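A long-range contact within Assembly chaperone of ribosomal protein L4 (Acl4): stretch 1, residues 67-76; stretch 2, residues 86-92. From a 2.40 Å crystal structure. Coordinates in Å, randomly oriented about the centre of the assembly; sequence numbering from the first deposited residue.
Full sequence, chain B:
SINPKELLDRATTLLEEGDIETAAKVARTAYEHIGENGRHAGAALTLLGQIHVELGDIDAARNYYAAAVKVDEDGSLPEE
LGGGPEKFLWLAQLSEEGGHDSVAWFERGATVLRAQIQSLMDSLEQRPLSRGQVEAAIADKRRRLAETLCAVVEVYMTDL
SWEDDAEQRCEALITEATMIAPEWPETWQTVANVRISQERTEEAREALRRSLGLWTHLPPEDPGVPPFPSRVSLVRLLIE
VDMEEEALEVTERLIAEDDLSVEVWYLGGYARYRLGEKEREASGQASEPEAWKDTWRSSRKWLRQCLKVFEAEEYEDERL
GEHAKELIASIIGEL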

ATOM      1  N   ALA B  67     -28.475   4.746   1.487  1.00 64.96           N
ATOM      2  CA  ALA B  67     -29.385   5.015   2.594  1.00 62.51           C
ATOM      3  C   ALA B  67     -28.813   6.105   3.494  1.00 61.15           C
ATOM      4  O   ALA B  67     -29.551   6.915   4.052  1.00 66.05           O
ATOM      5  N   ALA B  68     -27.492   6.130   3.623  1.00 59.90           N
ATOM      6  CA  ALA B  68     -26.829   7.152   4.420  1.00 60.26           C
ATOM      7  C   ALA B  68     -27.054   8.533   3.813  1.00 64.32           C
ATOM      8  O   ALA B  68     -27.239   9.518   4.535  1.00 65.61           O
ATOM      9  N   VAL B  69     -27.053   8.603   2.486  1.00 64.26           N
ATOM     10  CA  VAL B  69     -27.284   9.865   1.792  1.00 63.32           C
ATOM     11  C   VAL B  69     -28.706  10.361   2.030  1.00 65.59           C
ATOM     12  O   VAL B  69     -28.923  11.542   2.292  1.00 67.82           O
ATOM     13  N   LYS B  70     -29.673   9.455   1.935  1.00 66.08           N
ATOM     14  CA  LYS B  70     -31.069   9.822   2.121  1.00 71.30           C
ATOM     15  C   LYS B  70     -31.311  10.383   3.521  1.00 74.80           C
ATOM     16  O   LYS B  70     -32.239  11.158   3.727  1.00 77.53           O
ATOM     17  N   VAL B  71     -30.460  10.002   4.471  1.00 75.46           N
ATOM     18  CA  VAL B  71     -30.538  10.512   5.840  1.00 77.35           C
ATOM     19  C   VAL B  71     -29.859  11.877   5.981  1.00 76.89           C
ATOM     20  O   VAL B  71     -30.220  12.661   6.852  1.00 77.36           O
ATOM     21  N   ASP B  72     -28.876  12.153   5.124  1.00 78.40           N
ATOM     22  CA  ASP B  72     -28.081  13.384   5.206  1.00 77.02           C
ATOM     23  C   ASP B  72     -27.770  13.902   3.797  1.00 74.70           C
ATOM     24  O   ASP B  72     -26.617  13.900   3.352  1.00 71.29           O
ATOM     25  N   GLU B  73     -28.810  14.355   3.104  1.00 77.53           N
ATOM     26  CA  GLU B  73     -28.730  14.622   1.668  1.00 77.75           C
ATOM     27  C   GLU B  73     -27.690  15.676   1.272  1.00 73.49           C
ATOM     28  O   GLU B  73     -27.057  15.558   0.223  1.00 72.83           O
ATOM     29  N   ASP B  74     -27.518  16.700   2.102  1.00 72.55           N
ATOM     30  CA  ASP B  74     -26.597  17.794   1.791  1.00 73.19           C
ATOM     31  C   ASP B  74     -25.266  17.676   2.532  1.00 69.99           C
ATOM     32  O   ASP B  74     -24.374  18.503   2.341  1.00 66.14           O
ATOM     33  N   GLY B  75     -25.142  16.656   3.380  1.00 70.70           N
ATOM     34  CA  GLY B  75     -23.907  16.402   4.104  1.00 70.83           C
ATOM     35  C   GLY B  75     -23.590  17.419   5.186  1.00 74.67           C
ATOM     36  O   GLY B  75     -22.463  17.480   5.679  1.00 74.56           O
ATOM     37  N   SER B  76     -24.584  18.210   5.570  1.00 79.96           N
ATOM     38  CA  SER B  76     -24.380  19.296   6.524  1.00 83.80           C
ATOM     39  C   SER B  76     -24.171  18.805   7.965  1.00 82.45           C
ATOM     40  O   SER B  76     -23.657  19.542   8.810  1.00 81.62           O
ATOM     41  N   GLU B  86     -17.671  10.958   2.835  1.00 59.94           N
ATOM     42  CA  GLU B  86     -17.181   9.664   2.366  1.00 61.47           C
ATOM     43  C   GLU B  86     -18.224   8.908   1.550  1.00 59.84           C
ATOM     44  O   GLU B  86     -17.903   8.317   0.515  1.00 56.31           O
ATOM     45  N   LYS B  87     -19.469   8.933   2.015  1.00 59.02           N
ATOM     46  CA  LYS B  87     -20.548   8.208   1.345  1.00 59.36           C
ATOM     47  C   LYS B  87     -20.799   8.686  -0.093  1.00 57.53           C
ATOM     48  O   LYS B  87     -21.167   7.889  -0.958  1.00 60.34           O
ATOM     49  N   PHE B  88     -20.609   9.977  -0.350  1.00 54.09           N
ATOM     50  CA  PHE B  88     -20.800  10.510  -1.697  1.00 57.58           C
ATOM     51  C   PHE B  88     -19.715   9.983  -2.624  1.00 57.11           C
ATOM     52  O   PHE B  88     -19.986   9.606  -3.764  1.00 57.60           O
ATOM     53  N   LEU B  89     -18.486   9.951  -2.116  1.00 57.19           N
ATOM     54  CA  LEU B  89     -17.330   9.556  -2.910  1.00 55.64           C
ATOM     55  C   LEU B  89     -17.389   8.077  -3.256  1.00 56.11           C
ATOM     56  O   LEU B  89     -17.009   7.676  -4.360  1.00 54.45           O
ATOM     57  N   TRP B  90     -17.872   7.261  -2.321  1.00 54.53           N
ATOM     58  CA  TRP B  90     -17.991   5.830  -2.571  1.00 54.19           C
ATOM     59  C   TRP B  90     -19.076   5.521  -3.592  1.00 52.42           C
ATOM     60  O   TRP B  90     -18.926   4.604  -4.394  1.00 49.20           O
ATOM     61  N   LEU B  91     -20.173   6.273  -3.549  1.00 55.71           N
ATOM     62  CA  LEU B  91     -21.269   6.076  -4.496  1.00 54.12           C
ATOM     63  C   LEU B  91     -20.823   6.408  -5.914  1.00 53.41           C
ATOM     64  O   LEU B  91     -21.308   5.812  -6.880  1.00 52.87           O
ATOM     65  N   ALA B  92     -19.894   7.354  -6.024  1.00 54.14           N
ATOM     66  CA  ALA B  92     -19.327   7.754  -7.308  1.00 57.78           C
ATOM     67  C   ALA B  92     -18.516   6.614  -7.922  1.00 58.86           C
ATOM     68  O   ALA B  92     -18.628   6.342  -9.116  1.00 58.99           O
TER

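The aromatic ring of F88 meets backbone as much as side chain: its CZ lies 3.8 Å from D72 O, 3.7 Å from E73 O and 4.1 Å from G75 N, where the first stretch leaves its helix and folds into a type I turn from D72 to G75. E73 O and G75 N sit at the ring edge, near its plane. The CA-to-CB bond of F88 points sideways, but chi1 m (-61°) with chi2 -77° brings the ring end nearer to the turn. G75 leaves room for it: an ideal CB here would lie only 3.3 Å from F88 CE2, and the positive phi of 70° by itself favours glycine. The turn is closed by a hydrogen bond from G75 N to D72 O at 3.1 Å.

K87 points toward the first stretch and gives the most area to the contact. With chi1 p, chi2 and chi3 t and chi4 m, its aliphatic chain runs past the helix end; K87 CD packs 3.6 Å from A68 CB and 4.0 Å from V69 CG2. The amine then reaches the carboxylate of D72 (chi1 t), where K87 NZ and D72 OD2, 3.4 Å apart, form a salt bridge whose hydrogen bond is weak. K87 NZ and D72 OD1 are each also hydrogen-bonded to a residue just outside the stretches.

V69, sideways and in the t rotamer, supplies the apolar link between the helices, whose axes cross at -138° and approach to 9.8 Å. Its CG2 lies 3.4 Å from L91 CD1, a close fit, while V69 CG1 is 4.1 Å from F88 CE1. L91 points toward V69's helix with chi1 m and chi2 t. K70, E73 and D74 point away.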

ATOM      1  CB  ALA B  67     -29.637   3.750   3.388  1.00 63.27           C
ATOM      2  CB  ALA B  68     -25.344   6.850   4.537  1.00 58.29           C
ATOM      3  CB  VAL B  69     -27.027   9.726   0.279  1.00 64.90           C
ATOM      4  CG1 VAL B  69     -27.494  10.966  -0.480  1.00 65.12           C
ATOM      5  CG2 VAL B  69     -25.552   9.486   0.026  1.00 62.97           C
ATOM      6  CB  LYS B  70     -31.978   8.620   1.857  1.00 76.78           C
ATOM      7  CG  LYS B  70     -32.066   8.243   0.384  1.00 83.43           C
ATOM      8  CD  LYS B  70     -32.690   6.870   0.181  1.00 89.66           C
ATOM      9  CE  LYS B  70     -32.543   6.404  -1.261  1.00 93.85           C
ATOM     10  NZ  LYS B  70     -32.736   4.933  -1.398  1.00 97.59           N
ATOM     11  CB  VAL B  71     -29.884   9.518   6.828  1.00 80.06           C
ATOM     12  CG1 VAL B  71     -29.725  10.130   8.214  1.00 84.84           C
ATOM     13  CG2 VAL B  71     -30.700   8.240   6.913  1.00 80.19           C
ATOM     14  CB  ASP B  72     -26.785  13.105   5.986  1.00 76.30           C
ATOM     15  CG  ASP B  72     -25.967  14.362   6.254  1.00 76.90           C
ATOM     16  OD1 ASP B  72     -26.555  15.457   6.369  1.00 77.74           O
ATOM     17  OD2 ASP B  72     -24.725  14.245   6.361  1.00 77.52           O
ATOM     18  CB  GLU B  73     -30.104  15.025   1.129  1.00 84.11           C
ATOM     19  CG  GLU B  73     -30.341  14.589  -0.309  1.00 93.42           C
ATOM     20  CD  GLU B  73     -30.916  13.184  -0.414  1.00 98.52           C
ATOM     21  OE1 GLU B  73     -30.817  12.578  -1.503  1.00 99.23           O
ATOM     22  OE2 GLU B  73     -31.474  12.693   0.591  1.00100.80           O
ATOM     23  CB  ASP B  74     -27.249  19.144   2.103  1.00 82.05           C
ATOM     24  CG  ASP B  74     -27.563  19.321   3.578  1.00 87.48           C
ATOM     25  OD1 ASP B  74     -27.698  18.300   4.290  1.00 87.73           O
ATOM     26  OD2 ASP B  74     -27.682  20.485   4.021  1.00 90.40           O
ATOM     27  CB  SER B  76     -25.576  20.244   6.478  1.00 88.60           C
ATOM     28  OG  SER B  76     -26.776  19.542   6.752  1.00 92.43           O
ATOM     29  CB  GLU B  86     -16.740   8.816   3.568  1.00 70.07           C
ATOM     30  CG  GLU B  86     -16.224   7.424   3.223  1.00 74.28           C
ATOM     31  CD  GLU B  86     -15.961   6.565   4.452  1.00 78.78           C
ATOM     32  OE1 GLU B  86     -15.712   7.133   5.537  1.00 83.36           O
ATOM     33  OE2 GLU B  86     -16.010   5.319   4.333  1.00 77.37           O
ATOM     34  CB  LYS B  87     -21.840   8.295   2.163  1.00 60.76           C
ATOM     35  CG  LYS B  87     -22.306   9.707   2.477  1.00 63.99           C
ATOM     36  CD  LYS B  87     -23.483   9.686   3.448  1.00 70.73           C
ATOM     37  CE  LYS B  87     -23.942  11.086   3.832  1.00 73.95           C
ATOM     38  NZ  LYS B  87     -22.975  11.788   4.725  1.00 75.53           N
ATOM     39  CB  PHE B  88     -20.777  12.041  -1.691  1.00 59.66           C
ATOM     40  CG  PHE B  88     -21.862  12.658  -0.859  1.00 61.34           C
ATOM     41  CD1 PHE B  88     -23.162  12.716  -1.327  1.00 63.17           C
ATOM     42  CD2 PHE B  88     -21.580  13.181   0.390  1.00 62.18           C
ATOM     43  CE1 PHE B  88     -24.164  13.284  -0.561  1.00 64.95           C
ATOM     44  CE2 PHE B  88     -22.576  13.752   1.159  1.00 63.71           C
ATOM     45  CZ  PHE B  88     -23.870  13.803   0.681  1.00 64.42           C
ATOM     46  CB  LEU B  89     -16.031   9.881  -2.166  1.00 51.89           C
ATOM     47  CG  LEU B  89     -15.915  11.317  -1.639  1.00 52.88           C
ATOM     48  CD1 LEU B  89     -14.586  11.528  -0.926  1.00 53.57           C
ATOM     49  CD2 LEU B  89     -16.086  12.345  -2.752  1.00 54.19           C
ATOM     50  CB  TRP B  90     -18.267   5.060  -1.278  1.00 56.54           C
ATOM     51  CG  TRP B  90     -17.015   4.605  -0.598  1.00 59.50           C
ATOM     52  CD1 TRP B  90     -16.526   5.044   0.596  1.00 58.88           C
ATOM     53  CD2 TRP B  90     -16.079   3.636  -1.082  1.00 61.24           C
ATOM     54  NE1 TRP B  90     -15.347   4.404   0.889  1.00 59.87           N
ATOM     55  CE2 TRP B  90     -15.052   3.532  -0.123  1.00 59.99           C
ATOM     56  CE3 TRP B  90     -16.013   2.840  -2.231  1.00 61.45           C
ATOM     57  CZ2 TRP B  90     -13.970   2.669  -0.278  1.00 61.65           C
ATOM     58  CZ3 TRP B  90     -14.937   1.979  -2.381  1.00 61.93           C
ATOM     59  CH2 TRP B  90     -13.932   1.900  -1.410  1.00 60.54           C
ATOM     60  CB  LEU B  91     -22.471   6.934  -4.116  1.00 54.10           C
ATOM     61  CG  LEU B  91     -23.332   6.385  -2.977  1.00 56.60           C
ATOM     62  CD1 LEU B  91     -24.249   7.468  -2.448  1.00 59.38           C
ATOM     63  CD2 LEU B  91     -24.142   5.184  -3.448  1.00 55.78           C
ATOM     64  CB  ALA B  92     -18.454   8.990  -7.134  1.00 56.95           C
TER